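PDB 5MDN: DNA polymerase from Pyrobaculum calidifontis, which probably catalyses template-directed DNA synthesis, adding nucleotides from deoxyribonucleoside triphosphates to a growing strand with release of diphosphate. Local coordinates for residues 426-431 with 536-541; 437-442 with 525-530; 449-454 with 458-463. All blocks are in the same frame, centred on the assembly; numbering follows the deposited sequence.

Interaction 1. Residues 426-431 with 536-541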
# COMPACT_ATOMS: atom_id res chain seq x y z
N PRO A 426 4.19 19.94 6.85
CA PRO A 426 3.73 20.96 5.90
C PRO A 426 3.84 22.37 6.45
O PRO A 426 4.26 23.29 5.73
CB PRO A 426 2.27 20.56 5.63
CG PRO A 426 2.24 19.10 5.89
CD PRO A 426 3.18 18.88 7.04
N ASN A 427 3.47 22.57 7.72
CA ASN A 427 3.61 23.88 8.36
C ASN A 427 5.04 24.38 8.27
O ASN A 427 5.29 25.53 7.86
CB ASN A 427 3.16 23.80 9.82
CG ASN A 427 1.82 24.46 10.05
OD1 ASN A 427 0.87 24.24 9.31
ND2 ASN A 427 1.74 25.28 11.10
N ILE A 428 6.01 23.55 8.68
CA ILE A 428 7.41 23.94 8.63
C ILE A 428 7.82 24.33 7.21
O ILE A 428 8.46 25.36 6.99
CB ILE A 428 8.29 22.80 9.17
CG1 ILE A 428 8.41 22.91 10.69
CG2 ILE A 428 9.68 22.83 8.54
CD1 ILE A 428 8.97 21.68 11.34
N MET A 429 7.44 23.51 6.23
CA MET A 429 7.88 23.76 4.86
C MET A 429 7.17 24.96 4.24
O MET A 429 7.76 25.65 3.39
CB MET A 429 7.65 22.50 4.01
CG MET A 429 8.61 21.37 4.36
SD MET A 429 8.44 19.93 3.29
CE MET A 429 6.88 19.26 3.86
N MET A 430 5.92 25.23 4.62
CA MET A 430 5.24 26.42 4.12
C MET A 430 5.73 27.68 4.82
O MET A 430 6.05 28.68 4.17
CB MET A 430 3.72 26.27 4.27
CG MET A 430 3.08 25.30 3.30
SD MET A 430 1.32 25.05 3.58
CE MET A 430 1.31 24.39 5.25
N LYS A 431 5.78 27.65 6.16
CA LYS A 431 6.10 28.86 6.92
C LYS A 431 7.54 29.30 6.72
O LYS A 431 7.85 30.49 6.82
CB LYS A 431 5.81 28.61 8.40
CG LYS A 431 6.06 29.79 9.32
CD LYS A 431 5.74 29.41 10.76
CE LYS A 431 6.09 30.52 11.74
NZ LYS A 431 5.32 31.76 11.48
N ALA A 536 15.48 19.65 11.45
CA ALA A 536 16.05 20.54 12.46
C ALA A 536 15.01 21.52 12.97
O ALA A 536 14.94 21.78 14.18
CB ALA A 536 17.26 21.28 11.89
N PHE A 537 14.20 22.09 12.08
CA PHE A 537 13.04 22.86 12.52
C PHE A 537 12.10 22.00 13.35
O PHE A 537 11.57 22.44 14.37
CB PHE A 537 12.31 23.47 11.33
CG PHE A 537 12.87 24.79 10.87
CD1 PHE A 537 12.67 25.93 11.63
CD2 PHE A 537 13.56 24.89 9.68
CE1 PHE A 537 13.17 27.15 11.21
CE2 PHE A 537 14.07 26.11 9.25
CZ PHE A 537 13.87 27.24 10.02
N ALA A 538 11.88 20.75 12.92
CA ALA A 538 10.95 19.86 13.62
C ALA A 538 11.47 19.51 15.01
O ALA A 538 10.70 19.53 15.98
CB ALA A 538 10.72 18.60 12.80
N ARG A 539 12.75 19.18 15.12
CA ARG A 539 13.31 18.83 16.42
C ARG A 539 13.25 20.00 17.39
O ARG A 539 12.97 19.82 18.58
CB ARG A 539 14.75 18.34 16.25
CG ARG A 539 15.45 17.97 17.54
CD ARG A 539 16.90 17.58 17.30
NE ARG A 539 17.01 16.41 16.43
CZ ARG A 539 16.99 15.15 16.86
NH1 ARG A 539 16.88 14.90 18.16
NH2 ARG A 539 17.09 14.15 16.00
N ALA A 540 13.49 21.22 16.89
CA ALA A 540 13.59 22.38 17.77
C ALA A 540 12.28 22.67 18.49
O ALA A 540 12.27 22.94 19.69
CB ALA A 540 14.05 23.60 16.97
N ILE A 541 11.15 22.62 17.77
CA ILE A 541 9.87 22.95 18.40
C ILE A 541 9.24 21.77 19.11
O ILE A 541 8.30 21.97 19.90
CB ILE A 541 8.85 23.53 17.39
CG1 ILE A 541 8.10 22.42 16.66
CG2 ILE A 541 9.55 24.47 16.41
CD1 ILE A 541 8.70 22.04 15.34
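The helical segments carrying Ile428 and Phe537 cross steeply, with their axes 10.3 Å apart at closest approach and their N-to-C directions at 117°. The CA atoms of Ile428 and Phe537 are 6.9 Å apart, nearer to each other than any other such pair across the contact. Every side-chain contact between the segments runs through Ile428, which points from 426-431 into the side of the second helix. Its CG1 arm is extended, with chi2 at 166°, and this carries CD1 out to the backbone between Phe537 and Ala538. There CD1 packs 3.8 Å from Phe537 CB and 3.8 Å from Ala538 CB. One turn further on, Ile541 CD1 meets Ile428 CD1 at 4.0 Å, methyl to methyl. The other branch, Ile428 CG2, lies 3.9 Å from Phe537 CB and approaches the ring obliquely.

Met424 to Ile428 reads Met-Tyr-Pro-Asn-Ile, part of motif A of family B polymerases, and helix 424-431 follows palm strand 416-420. The partner helix 528-551 leads into strand 556-560 of the same antiparallel sheet. The contact therefore packs two helices that are linked to one sheet. It is apolar and buried, and no hydrogen bond crosses it.

Phe537 starts toward Ile428 at CB, but its ring leads away. The ring stacks with Tyr432 and also touches Ala454 and Pro455. Ala538 also packs on Met424 and Tyr425, in the turn before Ile428. With an alanine here in place of Ile428, CG1, CG2 and CD1 would all be gone, which would probably leave a gap beside Ala538 and take from Ile541 its partner across the helices. On the far side of 426-431, Met429 and Met430 pack on helix 468-486.

Interaction 2. Residues 437-442 with 525-530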
# COMPACT_ATOMS: atom_id res chain seq x y z
N ASP A 437 14.25 24.27 -4.92
CA ASP A 437 14.49 25.45 -5.73
C ASP A 437 14.76 26.71 -4.91
O ASP A 437 15.22 27.71 -5.48
CB ASP A 437 13.30 25.69 -6.66
CG ASP A 437 11.97 25.41 -5.99
OD1 ASP A 437 11.84 24.33 -5.38
OD2 ASP A 437 11.06 26.25 -6.09
N THR A 438 14.50 26.69 -3.60
CA THR A 438 14.75 27.85 -2.75
C THR A 438 16.03 27.74 -1.93
O THR A 438 16.40 28.70 -1.26
CB THR A 438 13.56 28.08 -1.81
OG1 THR A 438 13.38 26.93 -0.97
CG2 THR A 438 12.30 28.31 -2.61
N TYR A 439 16.70 26.59 -1.98
CA TYR A 439 17.96 26.42 -1.27
C TYR A 439 19.07 27.22 -1.94
O TYR A 439 19.06 27.44 -3.16
CB TYR A 439 18.32 24.94 -1.20
CG TYR A 439 19.74 24.64 -0.75
CD1 TYR A 439 20.10 24.72 0.59
CD2 TYR A 439 20.71 24.25 -1.67
CE1 TYR A 439 21.39 24.44 1.00
CE2 TYR A 439 22.00 23.96 -1.27
CZ TYR A 439 22.33 24.06 0.07
OH TYR A 439 23.62 23.78 0.47
N LEU A 440 20.04 27.67 -1.14
CA LEU A 440 21.14 28.47 -1.63
C LEU A 440 22.46 27.75 -1.39
O LEU A 440 22.59 26.96 -0.45
CB LEU A 440 21.16 29.86 -0.97
CG LEU A 440 19.88 30.67 -1.19
CD1 LEU A 440 19.92 31.98 -0.43
CD2 LEU A 440 19.64 30.90 -2.67
N GLU A 441 23.45 28.05 -2.23
CA GLU A 441 24.62 27.21 -2.45
C GLU A 441 25.88 28.05 -2.21
O GLU A 441 25.81 28.97 -1.39
CB GLU A 441 24.49 26.60 -3.86
CG GLU A 441 23.23 25.79 -4.06
CD GLU A 441 23.17 25.13 -5.42
OE1 GLU A 441 24.17 25.21 -6.15
OE2 GLU A 441 22.12 24.53 -5.75
N PRO A 442 27.06 27.80 -2.83
CA PRO A 442 28.18 28.70 -2.54
C PRO A 442 28.04 30.09 -3.12
O PRO A 442 28.91 30.93 -2.87
CB PRO A 442 29.39 27.98 -3.15
CG PRO A 442 28.84 27.17 -4.23
CD PRO A 442 27.53 26.68 -3.67
N TRP A 525 12.31 15.28 -6.69
CA TRP A 525 12.56 16.52 -5.95
C TRP A 525 13.30 16.27 -4.64
O TRP A 525 13.08 16.98 -3.66
CB TRP A 525 11.24 17.25 -5.70
CG TRP A 525 10.73 17.94 -6.91
CD1 TRP A 525 11.07 19.18 -7.35
CD2 TRP A 525 9.80 17.41 -7.87
NE1 TRP A 525 10.40 19.47 -8.52
CE2 TRP A 525 9.61 18.40 -8.86
CE3 TRP A 525 9.10 16.21 -7.99
CZ2 TRP A 525 8.76 18.22 -9.94
CZ3 TRP A 525 8.26 16.03 -9.07
CH2 TRP A 525 8.09 17.03 -10.03
N TYR A 526 14.18 15.27 -4.62
CA TYR A 526 15.01 15.00 -3.46
C TYR A 526 16.13 16.02 -3.36
O TYR A 526 16.85 16.26 -4.33
CB TYR A 526 15.59 13.59 -3.51
CG TYR A 526 16.66 13.36 -2.47
CD1 TYR A 526 16.34 13.25 -1.12
CD2 TYR A 526 18.00 13.27 -2.82
CE1 TYR A 526 17.31 13.05 -0.16
CE2 TYR A 526 18.99 13.07 -1.87
CZ TYR A 526 18.63 12.96 -0.54
OH TYR A 526 19.61 12.76 0.41
N LYS A 527 16.27 16.63 -2.18
CA LYS A 527 17.43 17.45 -1.86
C LYS A 527 17.74 17.26 -0.38
O LYS A 527 16.88 17.47 0.47
CB LYS A 527 17.16 18.93 -2.17
CG LYS A 527 18.36 19.83 -1.93
CD LYS A 527 19.46 19.53 -2.94
CE LYS A 527 19.41 20.48 -4.13
NZ LYS A 527 19.78 21.86 -3.74
N LYS A 528 18.98 16.83 -0.09
CA LYS A 528 19.34 16.47 1.28
C LYS A 528 19.19 17.66 2.22
O LYS A 528 18.71 17.50 3.35
CB LYS A 528 20.77 15.94 1.32
CG LYS A 528 21.22 15.51 2.71
CD LYS A 528 22.63 14.96 2.69
CE LYS A 528 23.64 16.07 2.48
NZ LYS A 528 25.04 15.56 2.44
N GLU A 529 19.59 18.85 1.78
CA GLU A 529 19.55 20.02 2.66
C GLU A 529 18.13 20.44 2.99
O GLU A 529 17.92 21.10 4.01
CB GLU A 529 20.30 21.18 2.01
CG GLU A 529 21.79 20.93 1.82
CD GLU A 529 22.10 20.34 0.46
OE1 GLU A 529 21.16 19.95 -0.25
OE2 GLU A 529 23.30 20.26 0.10
N VAL A 530 17.15 20.07 2.16
CA VAL A 530 15.76 20.34 2.50
C VAL A 530 15.30 19.43 3.64
O VAL A 530 14.78 19.89 4.66
CB VAL A 530 14.86 20.19 1.26
CG1 VAL A 530 13.42 20.54 1.61
CG2 VAL A 530 15.36 21.08 0.14
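Tyr439 lies against Glu529 and Lys527 in a surface contact between the loop after helix 424-431 and the start of helix 528-551. It rests on side-chain stacking and charge proximity, and no hydrogen bond crosses it. Glu529 covers one face of the Tyr439 ring. Its CB makes a CH-pi contact 4.0 Å from the ring centroid, 28° off the ring normal. CG continues over the rim, 3.6 Å from Tyr439 CZ. The Glu529 chain bends at chi2 (92°), which folds the carboxylate back so that it stacks on the ring with the two planes 25° apart. The Tyr439 hydroxyl does not bond to this carboxylate, since OH and Glu529 OE2 are 3.6 Å apart.

Lys527 occupies the N-cap position of helix 528-551. Its side chain is bent at three successive torsions and crosses Tyr439 at about a right angle. The ammonium comes obliquely to the ring, with NZ 3.3 Å from Tyr439 CD2. From the loop side, Glu441 extends its chain toward the same amine. Glu441 OE2 and Lys527 NZ are 4.1 Å apart, too far for a salt bridge, but the opposite charges would probably attract each other.

Beyond the contact, the Trp525 side chain packs on helix 370-384 and meets the ring of Phe468. Asp437 OD2 accepts a hydrogen bond from Phe468 N, at the start of helix 468-486. Val530 touches Phe461 of strand 460-462, and Glu529 also packs on His459 just before that strand.

Interaction 3. Residues 449-454 with 458-463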
# COMPACT_ATOMS: atom_id res chain seq x y z
N GLU A 449 14.37 40.32 -0.59
CA GLU A 449 13.23 39.79 0.15
C GLU A 449 13.66 39.10 1.44
O GLU A 449 12.87 39.03 2.39
CB GLU A 449 12.42 38.82 -0.73
CG GLU A 449 13.24 37.98 -1.69
CD GLU A 449 13.42 38.65 -3.04
OE1 GLU A 449 14.08 39.70 -3.11
OE2 GLU A 449 12.89 38.12 -4.04
N GLY A 450 14.88 38.58 1.50
CA GLY A 450 15.44 38.04 2.72
C GLY A 450 15.72 36.55 2.62
O GLY A 450 15.49 35.91 1.59
N VAL A 451 16.22 36.01 3.73
CA VAL A 451 16.61 34.61 3.86
C VAL A 451 16.17 34.13 5.23
O VAL A 451 15.98 34.92 6.16
CB VAL A 451 18.15 34.43 3.66
CG1 VAL A 451 18.59 32.99 3.86
CG2 VAL A 451 18.58 34.91 2.28
N VAL A 452 16.01 32.81 5.36
CA VAL A 452 15.77 32.16 6.64
C VAL A 452 16.80 31.06 6.80
O VAL A 452 17.05 30.28 5.87
CB VAL A 452 14.34 31.59 6.74
CG1 VAL A 452 13.32 32.71 6.89
CG2 VAL A 452 14.01 30.73 5.53
N VAL A 453 17.42 31.01 7.98
CA VAL A 453 18.48 30.05 8.27
C VAL A 453 17.91 28.94 9.13
O VAL A 453 17.23 29.21 10.13
CB VAL A 453 19.68 30.73 8.97
CG1 VAL A 453 20.84 29.76 9.10
CG2 VAL A 453 20.10 31.98 8.20
N ALA A 454 18.18 27.71 8.75
CA ALA A 454 17.66 26.55 9.47
C ALA A 454 18.44 26.37 10.77
O ALA A 454 19.67 26.49 10.76
CB ALA A 454 17.74 25.30 8.62
N GLY A 458 22.24 25.04 9.62
CA GLY A 458 22.83 26.17 8.94
C GLY A 458 22.57 26.27 7.46
O GLY A 458 23.31 26.97 6.76
N HIS A 459 21.54 25.61 6.95
CA HIS A 459 21.18 25.78 5.55
C HIS A 459 20.31 27.02 5.35
O HIS A 459 19.54 27.40 6.23
CB HIS A 459 20.47 24.53 5.02
CG HIS A 459 21.29 23.29 5.11
ND1 HIS A 459 22.59 23.22 4.65
CD2 HIS A 459 21.01 22.07 5.62
CE1 HIS A 459 23.07 22.01 4.86
NE2 HIS A 459 22.13 21.29 5.45
N ARG A 460 20.45 27.64 4.18
CA ARG A 460 19.82 28.92 3.90
C ARG A 460 18.82 28.79 2.77
O ARG A 460 19.06 28.08 1.79
CB ARG A 460 20.87 29.98 3.55
CG ARG A 460 22.25 29.41 3.31
CD ARG A 460 23.26 30.54 3.20
NE ARG A 460 22.83 31.54 2.23
CZ ARG A 460 23.22 32.81 2.24
NH1 ARG A 460 24.07 33.25 3.16
NH2 ARG A 460 22.77 33.64 1.31
N PHE A 461 17.68 29.47 2.91
CA PHE A 461 16.58 29.34 1.98
C PHE A 461 16.00 30.71 1.64
O PHE A 461 16.00 31.63 2.47
CB PHE A 461 15.46 28.44 2.53
CG PHE A 461 15.86 27.00 2.68
CD1 PHE A 461 16.60 26.59 3.77
CD2 PHE A 461 15.50 26.06 1.73
CE1 PHE A 461 16.97 25.27 3.92
CE2 PHE A 461 15.86 24.73 1.87
CZ PHE A 461 16.60 24.33 2.97
N ARG A 462 15.48 30.85 0.46
CA ARG A 462 14.94 32.10 0.12
C ARG A 462 13.58 32.24 0.61
O ARG A 462 12.82 31.36 0.50
CB ARG A 462 14.87 32.24 -1.38
CG ARG A 462 16.08 31.72 -2.08
CD ARG A 462 15.79 31.55 -3.55
NE ARG A 462 15.31 32.79 -4.10
CZ ARG A 462 16.03 33.55 -4.90
NH1 ARG A 462 17.26 33.18 -5.22
NH2 ARG A 462 15.52 34.67 -5.38
N LYS A 463 13.29 33.38 1.16
CA LYS A 463 11.98 33.75 1.61
C LYS A 463 11.09 34.12 0.43
O LYS A 463 9.90 33.96 0.50
CB LYS A 463 12.16 34.98 2.47
CG LYS A 463 11.33 35.07 3.72
CD LYS A 463 11.95 36.02 4.74
CE LYS A 463 10.88 36.72 5.58
NZ LYS A 463 11.39 37.63 6.64
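Val452 and Phe461 form the hydrogen-bonded pair at the middle of an antiparallel beta hairpin, strands 451-453 and 460-462. Val452 N donates to Phe461 O at 3.1 Å. Phe461 N returns a bond of 3.1 Å to Val452 O, less straight, with an N-H...O angle of 146°. Val451 faces Arg462 and Val453 faces Arg460 in the flanking non-hydrogen-bonded pairs.

Toward the turn, Ala454 N donates to His459 O at 2.9 Å. Gly458 N then bonds to Ala454 O at 3.2 Å from above the carbonyl plane, and so closes the connection. Gly458 has a positive phi of 78°, which favours glycine. At the open end, Lys463 N makes a weak bond to Gly450 O, and the aliphatic part of the Lys463 side chain lies along the backbone of Glu449 and Gly450.

Strand 460-462 also uses its other edge. Arg462 N bonds to Thr438 O, and Arg460 O accepts from Leu440 N, so the loop before the hairpin runs beside it. Arg462 O accepts from Asn433 ND2. Among the side chains, Arg460 NH2 forms a salt bridge with Asp446 OD1. Val451, Val453, Arg460 and Arg462 share one face of the hairpin, where Val451 CG1 packs 3.8 Å from Arg460 CB. This CG1 is turned anti to the backbone N (chi1 177°), which brings it over toward Arg460 CB. His459 NE2 has a weak bond to Glu532 OE1 of helix 528-551.

Val452 and Phe461 point to the other face, where Phe461 is buried against Leu434 and Ser533. Val452 CG2 rests 4.0 Å from Phe461 CB, while Val452 O lies at the edge of the Phe461 ring, near its plane.

In the fold
The three contacts lie on one side of the polymerase, within the family B polymerase range and away from the annotated metal sites. Along the chain they are concentric: 426-431 pairs with 536-541 outermost, 437-442 with 525-530 inside it, and the hairpin of interaction 3 innermost. Interactions 1 and 2 share helix 528-551, and their centres are 16 Å apart. The centre of interaction 3 is 13 Å from that of interaction 1 and 11 Å from that of interaction 2. It touches both, through Phe537 on Ala454 and through Glu529 on His459. Helix 528-551 thus packs on helix 424-431, the following loop and the hairpin, drawing successive chain elements together.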